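Local coordinates for phosphate-binding protein (Unidentified prokaryotic organism, PDB 3W9V) that binds inorganic phosphate as a secreted DING protein of the PstS family of phosphate-transport binding proteins, at residues A265-G268 and V272-P275; S117-D122 and T159-T164; L40-N45 and T52-W57. The protein carries 1 engineered substitution. All blocks are in the same frame, centred on the assembly; numbering follows the deposited sequence. Where two conformers were deposited one is given.

Contact 1: A265-G268 and V272-P275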
loop_
_atom_site.group_PDB
_atom_site.type_symbol
_atom_site.label_atom_id
_atom_site.label_comp_id
_atom_site.label_asym_id
_atom_site.label_seq_id
_atom_site.Cartn_x
_atom_site.Cartn_y
_atom_site.Cartn_z
ATOM N N ALA A 265 -12.686 -11.928 -18.141
ATOM C CA ALA A 265 -12.619 -11.477 -19.527
ATOM C C ALA A 265 -11.696 -10.269 -19.715
ATOM O O ALA A 265 -11.219 -10.012 -20.817
ATOM C CB ALA A 265 -14.014 -11.173 -20.057
ATOM N N ASP A 266 -11.446 -9.539 -18.632
ATOM C CA ASP A 266 -10.633 -8.329 -18.698
ATOM C C ASP A 266 -9.255 -8.499 -18.059
ATOM O O ASP A 266 -8.588 -7.512 -17.766
ATOM C CB ASP A 266 -11.362 -7.150 -18.033
ATOM C CG ASP A 266 -12.462 -6.561 -18.906
ATOM O OD1 ASP A 266 -12.465 -6.819 -20.124
ATOM O OD2 ASP A 266 -13.310 -5.815 -18.368
ATOM N N ARG A 267 -8.800 -9.731 -17.860
ATOM C CA ARG A 267 -7.519 -9.930 -17.179
ATOM C C ARG A 267 -6.296 -9.461 -17.980
ATOM O O ARG A 267 -5.197 -9.373 -17.433
ATOM C CB ARG A 267 -7.374 -11.364 -16.652
ATOM C CG ARG A 267 -8.173 -11.568 -15.377
ATOM C CD ARG A 267 -8.093 -12.979 -14.811
ATOM N NE ARG A 267 -9.159 -13.169 -13.834
ATOM C CZ ARG A 267 -9.407 -14.294 -13.173
ATOM N NH1 ARG A 267 -8.618 -15.349 -13.326
ATOM N NH2 ARG A 267 -10.437 -14.353 -12.335
ATOM N N GLY A 268 -6.484 -9.136 -19.258
ATOM C CA GLY A 268 -5.443 -8.485 -20.035
ATOM C C GLY A 268 -5.305 -7.000 -19.745
ATOM O O GLY A 268 -4.400 -6.348 -20.265
ATOM N N VAL A 272 -7.673 -3.974 -13.770
ATOM C CA VAL A 272 -8.620 -4.797 -13.017
ATOM C C VAL A 272 -7.950 -5.668 -11.961
ATOM O O VAL A 272 -8.627 -6.235 -11.106
ATOM C CB VAL A 272 -9.516 -5.685 -13.916
ATOM C CG1 VAL A 272 -10.285 -4.834 -14.918
ATOM C CG2 VAL A 272 -8.705 -6.776 -14.604
ATOM N N TRP A 273 -6.628 -5.778 -12.015
ATOM C CA TRP A 273 -5.925 -6.666 -11.100
ATOM C C TRP A 273 -5.773 -6.118 -9.687
ATOM O O TRP A 273 -5.538 -6.886 -8.762
ATOM C CB TRP A 273 -4.563 -7.062 -11.672
ATOM C CG TRP A 273 -4.689 -8.143 -12.682
ATOM C CD1 TRP A 273 -4.878 -8.001 -14.026
ATOM C CD2 TRP A 273 -4.704 -9.547 -12.420
ATOM N NE1 TRP A 273 -4.987 -9.235 -14.620
ATOM C CE2 TRP A 273 -4.884 -10.199 -13.653
ATOM C CE3 TRP A 273 -4.562 -10.316 -11.260
ATOM C CZ2 TRP A 273 -4.927 -11.586 -13.765
ATOM C CZ3 TRP A 273 -4.618 -11.696 -11.370
ATOM C CH2 TRP A 273 -4.790 -12.315 -12.613
ATOM N N VAL A 274 -5.906 -4.807 -9.512
ATOM C CA VAL A 274 -5.759 -4.220 -8.191
ATOM C C VAL A 274 -7.112 -3.739 -7.694
ATOM O O VAL A 274 -7.643 -2.733 -8.173
ATOM C CB VAL A 274 -4.761 -3.049 -8.177
ATOM C CG1 VAL A 274 -4.655 -2.484 -6.771
ATOM C CG2 VAL A 274 -3.391 -3.506 -8.678
ATOM N N PRO A 275 -7.694 -4.462 -6.729
ATOM C CA PRO A 275 -8.984 -4.031 -6.187
ATOM C C PRO A 275 -8.817 -2.755 -5.399
ATOM O O PRO A 275 -7.801 -2.582 -4.720
ATOM C CB PRO A 275 -9.362 -5.159 -5.224
ATOM C CG PRO A 275 -8.512 -6.318 -5.621
ATOM C CD PRO A 275 -7.238 -5.727 -6.131
#

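Contact 2: S117-D122 and T159-T164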
loop_
_atom_site.group_PDB
_atom_site.type_symbol
_atom_site.label_atom_id
_atom_site.label_comp_id
_atom_site.label_asym_id
_atom_site.label_seq_id
_atom_site.Cartn_x
_atom_site.Cartn_y
_atom_site.Cartn_z
ATOM N N SER A 117 -8.842 16.210 9.104
ATOM C CA SER A 117 -9.368 17.406 8.446
ATOM C C SER A 117 -8.970 18.682 9.178
ATOM O O SER A 117 -9.011 19.770 8.598
ATOM C CB SER A 117 -10.895 17.358 8.353
ATOM O OG SER A 117 -11.486 17.614 9.618
ATOM N N GLY A 118 -8.609 18.560 10.451
ATOM C CA GLY A 118 -8.306 19.720 11.268
ATOM C C GLY A 118 -9.447 20.161 12.167
ATOM O O GLY A 118 -9.261 21.028 13.024
ATOM N N ARG A 119 -10.626 19.574 11.978
ATOM C CA ARG A 119 -11.780 19.897 12.813
ATOM C C ARG A 119 -11.519 19.598 14.290
ATOM O O ARG A 119 -11.941 20.353 15.173
ATOM C CB ARG A 119 -13.019 19.139 12.337
ATOM C CG ARG A 119 -14.229 19.311 13.244
ATOM C CD ARG A 119 -15.454 18.636 12.664
ATOM N NE ARG A 119 -15.215 17.231 12.348
ATOM C CZ ARG A 119 -15.312 16.236 13.224
ATOM N NH1 ARG A 119 -15.620 16.486 14.492
ATOM N NH2 ARG A 119 -15.083 14.993 12.831
ATOM N N ILE A 120 -10.829 18.494 14.556
ATOM C CA ILE A 120 -10.443 18.147 15.916
ATOM C C ILE A 120 -8.963 18.449 16.094
ATOM O O ILE A 120 -8.108 17.747 15.553
ATOM C CB ILE A 120 -10.696 16.663 16.216
ATOM C CG1 ILE A 120 -12.183 16.333 16.080
ATOM C CG2 ILE A 120 -10.193 16.315 17.614
ATOM C CD1 ILE A 120 -12.480 14.851 16.183
ATOM N N ALA A 121 -8.667 19.497 16.858
ATOM C CA ALA A 121 -7.300 19.986 17.002
ATOM C C ALA A 121 -6.691 19.673 18.366
ATOM O O ALA A 121 -5.506 19.917 18.590
ATOM C CB ALA A 121 -7.250 21.485 16.734
ATOM N N ASP A 122 -7.501 19.135 19.270
ATOM C CA ASP A 122 -7.049 18.812 20.617
ATOM C C ASP A 122 -7.408 17.374 20.970
ATOM O O ASP A 122 -8.485 16.889 20.618
ATOM C CB ASP A 122 -7.670 19.772 21.638
ATOM C CG ASP A 122 -6.957 19.739 22.977
ATOM O OD1 ASP A 122 -6.076 20.597 23.199
ATOM O OD2 ASP A 122 -7.268 18.855 23.804
ATOM N N THR A 159 -17.653 11.797 5.400
ATOM C CA THR A 159 -18.711 12.379 4.589
ATOM C C THR A 159 -19.463 13.522 5.270
ATOM O O THR A 159 -20.430 14.044 4.714
ATOM C CB THR A 159 -19.713 11.300 4.167
ATOM O OG1 THR A 159 -20.431 10.833 5.317
ATOM C CG2 THR A 159 -18.992 10.126 3.513
ATOM N N THR A 160 -19.019 13.924 6.457
ATOM C CA THR A 160 -19.665 15.022 7.179
ATOM C C THR A 160 -18.659 16.022 7.745
ATOM O O THR A 160 -18.915 16.664 8.763
ATOM C CB THR A 160 -20.602 14.528 8.308
ATOM O OG1 THR A 160 -19.868 13.702 9.220
ATOM C CG2 THR A 160 -21.770 13.741 7.737
ATOM N N GLU A 161 -17.514 16.162 7.084
ATOM C CA GLU A 161 -16.593 17.254 7.398
ATOM C C GLU A 161 -17.020 18.497 6.609
ATOM O O GLU A 161 -17.824 18.398 5.689
ATOM C CB GLU A 161 -15.156 16.868 7.041
ATOM C CG GLU A 161 -14.656 15.619 7.758
ATOM C CD GLU A 161 -14.742 15.729 9.267
ATOM O OE1 GLU A 161 -14.116 16.645 9.841
ATOM O OE2 GLU A 161 -15.450 14.900 9.878
ATOM N N PRO A 162 -16.473 19.672 6.951
ATOM C CA PRO A 162 -16.816 20.842 6.133
ATOM C C PRO A 162 -16.396 20.655 4.672
ATOM O O PRO A 162 -17.163 20.997 3.762
ATOM C CB PRO A 162 -16.025 21.968 6.795
ATOM C CG PRO A 162 -15.933 21.547 8.221
ATOM C CD PRO A 162 -15.755 20.054 8.177
ATOM N N GLY A 163 -15.203 20.097 4.465
ATOM C CA GLY A 163 -14.716 19.749 3.142
ATOM C C GLY A 163 -14.767 18.251 2.899
ATOM O O GLY A 163 -15.310 17.490 3.707
ATOM N N THR A 164 -14.209 17.833 1.767
ATOM C CA THR A 164 -14.110 16.417 1.437
ATOM C C THR A 164 -12.681 16.081 1.038
ATOM O O THR A 164 -11.936 16.948 0.571
ATOM C CB THR A 164 -15.055 16.025 0.285
ATOM O OG1 THR A 164 -14.883 16.941 -0.801
ATOM C CG2 THR A 164 -16.501 16.055 0.735
#

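Contact 3: L40-N45 and T52-W57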
loop_
_atom_site.group_PDB
_atom_site.type_symbol
_atom_site.label_atom_id
_atom_site.label_comp_id
_atom_site.label_asym_id
_atom_site.label_seq_id
_atom_site.Cartn_x
_atom_site.Cartn_y
_atom_site.Cartn_z
ATOM N N LEU A 40 7.962 2.732 -15.537
ATOM C CA LEU A 40 7.274 3.139 -16.760
ATOM C C LEU A 40 8.193 3.800 -17.773
ATOM O O LEU A 40 8.006 3.646 -18.980
ATOM C CB LEU A 40 6.115 4.080 -16.429
ATOM C CG LEU A 40 4.976 3.470 -15.618
ATOM C CD1 LEU A 40 4.097 4.589 -15.091
ATOM C CD2 LEU A 40 4.173 2.488 -16.457
ATOM N N GLU A 41 9.183 4.539 -17.277
ATOM C CA GLU A 41 10.082 5.293 -18.144
ATOM C C GLU A 41 11.491 4.705 -18.174
ATOM O O GLU A 41 12.382 5.260 -18.817
ATOM C CB GLU A 41 10.129 6.751 -17.685
ATOM C CG GLU A 41 8.751 7.420 -17.681
ATOM C CD GLU A 41 8.791 8.852 -17.188
ATOM O OE1 GLU A 41 9.673 9.608 -17.645
ATOM O OE2 GLU A 41 7.946 9.223 -16.349
ATOM N N ASN A 42 11.681 3.573 -17.501
ATOM C CA ASN A 42 13.009 2.981 -17.314
ATOM C C ASN A 42 14.015 4.015 -16.828
ATOM O O ASN A 42 15.035 4.280 -17.478
ATOM C CB ASN A 42 13.510 2.261 -18.562
ATOM C CG ASN A 42 14.779 1.478 -18.294
ATOM O OD1 ASN A 42 15.062 1.131 -17.147
ATOM N ND2 ASN A 42 15.561 1.220 -19.338
ATOM N N LYS A 43 13.714 4.599 -15.675
ATOM C CA LYS A 43 14.546 5.641 -15.092
ATOM C C LYS A 43 15.111 5.192 -13.751
ATOM O O LYS A 43 14.513 5.419 -12.696
ATOM C CB LYS A 43 13.756 6.944 -14.936
ATOM C CG LYS A 43 13.640 7.762 -16.218
ATOM C CD LYS A 43 12.896 9.066 -15.969
ATOM C CE LYS A 43 12.970 9.991 -17.174
ATOM N NZ LYS A 43 12.384 9.378 -18.397
ATOM N N TYR A 44 16.274 4.555 -13.805
ATOM C CA TYR A 44 16.944 4.107 -12.598
ATOM C C TYR A 44 17.344 5.291 -11.716
ATOM O O TYR A 44 17.573 5.124 -10.528
ATOM C CB TYR A 44 18.160 3.233 -12.938
ATOM C CG TYR A 44 18.721 2.491 -11.738
ATOM C CD1 TYR A 44 18.253 1.229 -11.397
ATOM C CD2 TYR A 44 19.695 3.064 -10.937
ATOM C CE1 TYR A 44 18.747 0.555 -10.296
ATOM C CE2 TYR A 44 20.196 2.403 -9.836
ATOM C CZ TYR A 44 19.722 1.146 -9.517
ATOM O OH TYR A 44 20.233 0.499 -8.418
ATOM N N ASN A 45 17.412 6.491 -12.293
ATOM C CA ASN A 45 17.769 7.669 -11.503
ATOM C C ASN A 45 16.811 7.936 -10.340
ATOM O O ASN A 45 17.186 8.618 -9.391
ATOM C CB ASN A 45 17.955 8.923 -12.371
ATOM C CG ASN A 45 16.641 9.540 -12.824
ATOM O OD1 ASN A 45 15.609 8.870 -12.934
ATOM N ND2 ASN A 45 16.679 10.833 -13.099
ATOM N N THR A 52 23.376 3.544 -15.558
ATOM C CA THR A 52 23.622 2.511 -16.562
ATOM C C THR A 52 22.722 1.303 -16.299
ATOM O O THR A 52 22.485 0.491 -17.196
ATOM C CB THR A 52 25.094 2.046 -16.603
ATOM O OG1 THR A 52 25.403 1.327 -15.406
ATOM C CG2 THR A 52 26.037 3.230 -16.739
ATOM N N LYS A 53 22.214 1.195 -15.072
ATOM C CA LYS A 53 21.332 0.097 -14.706
ATOM C C LYS A 53 19.942 0.308 -15.275
ATOM O O LYS A 53 19.452 1.434 -15.349
ATOM C CB LYS A 53 21.243 -0.042 -13.189
ATOM C CG LYS A 53 22.537 -0.496 -12.535
ATOM C CD LYS A 53 22.383 -0.613 -11.030
ATOM C CE LYS A 53 23.677 -1.045 -10.362
ATOM N NZ LYS A 53 24.063 -2.426 -10.746
ATOM N N ASN A 54 19.314 -0.789 -15.680
ATOM C CA ASN A 54 17.931 -0.760 -16.120
ATOM C C ASN A 54 16.984 -1.190 -15.011
ATOM O O ASN A 54 17.341 -1.986 -14.144
ATOM C CB ASN A 54 17.750 -1.625 -17.365
ATOM C CG ASN A 54 18.465 -1.049 -18.564
ATOM O OD1 ASN A 54 18.212 0.088 -18.951
ATOM N ND2 ASN A 54 19.389 -1.813 -19.138
ATOM N N VAL A 55 15.775 -0.642 -15.038
ATOM C CA VAL A 55 14.748 -1.000 -14.069
ATOM C C VAL A 55 13.924 -2.170 -14.597
ATOM O O VAL A 55 13.489 -2.156 -15.748
ATOM C CB VAL A 55 13.809 0.197 -13.807
ATOM C CG1 VAL A 55 12.668 -0.205 -12.884
ATOM C CG2 VAL A 55 14.589 1.370 -13.223
ATOM N N HIS A 56 13.707 -3.178 -13.754
ATOM C CA HIS A 56 12.966 -4.371 -14.168
ATOM C C HIS A 56 11.595 -4.533 -13.551
ATOM O O HIS A 56 10.737 -5.198 -14.131
ATOM C CB HIS A 56 13.805 -5.613 -13.915
ATOM C CG HIS A 56 15.101 -5.569 -14.637
ATOM N ND1 HIS A 56 16.292 -5.293 -14.005
ATOM C CD2 HIS A 56 15.379 -5.660 -15.957
ATOM C CE1 HIS A 56 17.260 -5.270 -14.905
ATOM N NE2 HIS A 56 16.732 -5.484 -16.096
ATOM N N TRP A 57 11.391 -3.940 -12.379
ATOM C CA TRP A 57 10.119 -4.054 -11.682
ATOM C C TRP A 57 10.001 -2.959 -10.639
ATOM O O TRP A 57 10.997 -2.296 -10.303
ATOM C CB TRP A 57 9.957 -5.438 -11.038
ATOM C CG TRP A 57 10.822 -5.708 -9.829
ATOM C CD1 TRP A 57 12.146 -6.058 -9.819
ATOM C CD2 TRP A 57 10.399 -5.694 -8.461
ATOM N NE1 TRP A 57 12.573 -6.251 -8.524
ATOM C CE2 TRP A 57 11.519 -6.035 -7.672
ATOM C CE3 TRP A 57 9.182 -5.413 -7.826
ATOM C CZ2 TRP A 57 11.457 -6.108 -6.279
ATOM C CZ3 TRP A 57 9.123 -5.492 -6.446
ATOM C CH2 TRP A 57 10.251 -5.836 -5.687
HETATM O O HOH W 1 17.337 3.024 -16.158
#

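Contact 1: A265-G268 and V272-P275
Trp273 points its indole N-H at the backbone carbonyl of Arg267, and the resulting bond is short and nearly straight: NE1 to Arg267 O is 2.8 Å with an N-H...O angle of 168°. The acceptor lies in the indole plane, at the ring edge, while the nitrogen stands a little off the carbonyl plane and meets the oxygen at a bent C=O...N angle of 121°. This satisfies the one polar atom of a buried side chain and helps fix the rotation of the ring. Next to the bond, the aliphatic part of Arg267 crosses the indole at about a right angle; its CG and CD both come within 3.6 Å of Trp273 CZ2. The chain runs extended from CG to NE, which takes the guanidinium past the ring, and Arg267 NE is then held by the carbonyl of Pro262. Val272 fills the other half of the contact. Its CG2, set between the backbone N and the carbonyl carbon, lies 3.2 Å from Asp266 O, and its CG1 touches Asp266 CB at 4.0 Å. Together these contacts fold the loop back on itself, with three residues between the two segments. The loop follows helix 253-257 and leads to strand 277-278; helix 344-354 packs on it through Ala349 against Arg267 and Val350 and Ser353 against Trp273, Phe354 meets the indole obliquely, and Val86 of strand 83-92 also touches Trp273.

Contact 2: S117-D122 and T159-T164
Glu161 OE1 is gripped by two donors from the 117-122 segment, Ser117 OG at 2.8 Å and Arg119 NE at 2.8 Å, which reach it from opposite faces of the carboxylate plane. The serine hydroxyl arrives on the anti side, 32° out of that plane; the arginine comes on the syn side along an almost straight N-H. A second arginine nitrogen completes a side-on salt bridge: Arg119 NH2 donates to the syn lone pair of Glu161 OE2 at 3.0 Å, along a more bent path. The two flat groups are twisted 44° against each other, so the pairing is bidentate without being coplanar. Bends in both chains, at chi3 of Arg119 and chi2 of Glu161, turn the charged ends together. Ser117 closes helix 109-117, and Gly118 leaves it with positive phi; Ser117 OG also accepts from Arg119 N at 3.2 Å, an ST turn that ties the hydroxyl to the chain leaving the helix. The contact thus joins this helix end to the loop after helix 145-157, near the Cys113-Cys158 disulfide. Lys110 adds a salt bridge to Glu161 OE2, a further positive charge that would probably help keep the buried carboxylate ionised. Tyr175 packs against Ser117, Glu161 and Pro162.

Contact 3: L40-N45 and T52-W57
Tyr44 lays its side chain alongside that of Lys53, both pointing the same way. Its CB sits 3.3 Å from the backbone O of Lys53 and also touches CG2 of Val55. With CG anti to the backbone N (chi1 -167°), the ring is carried out along the lysine. Lys53 CB then stands almost squarely over the ring centre, 3.8 Å from the Tyr44 centroid and 13° off the ring normal, a CH-pi contact. Farther out, Lys53 CD lies over the same face and approaches Tyr44 CZ to 3.5 Å, with the phenol OH also touching this methylene; beyond it the lysine bends at chi4 and its end leads away. Asn42 provides the polar half. Its OD1 accepts a nearly linear bond from Val55 N at 2.8 Å, while its ND2 donates to Asn54 OD1 at 2.9 Å, again almost straight. That acceptor lies near the amide plane of Asn42, but the donor sits above the carbonyl plane of Asn54, the two amides being turned 41° apart. Both ends of the Asn42 amide are therefore engaged, which fixes its flip. The other end of the Asn54 amide, ND2, bonds to the chain terminus at Gln376. One water spans the gap, accepting from Tyr44 N and lying within hydrogen-bonding distance of Asn42 O and of Lys53 O (2.8 Å). Val55 packs toward Ala38 of helix 32-41. Asn42, the first residue to leave helical backbone angles, with positive phi and two bonds back into the last turn, forms a Schellman motif behind helix 32-41, and its side chain clasps the chain that leads into strand 57-60 of the mixed sheet.

Overall arrangement
Contact 3 comes first along the chain, then contact 2, then contact 1; none is nested in another and none touches another. Contacts 2 and 3 lie on opposite sides of the chain's centre, about 41 Å between centres, with contact 1 about 35 Å from contact 2 and 25 Å from contact 3. Contacts 1 and 3 both adjoin the mixed five-stranded sheet: contact 3 leads into strand 57-60, while contact 1 packs on strand 83-92 at its edge. Contact 2 instead ties the end of helix 109-117 to the loop after helix 145-157, well away from that sheet, which is consistent with the two-lobed fold of periplasmic binding proteins.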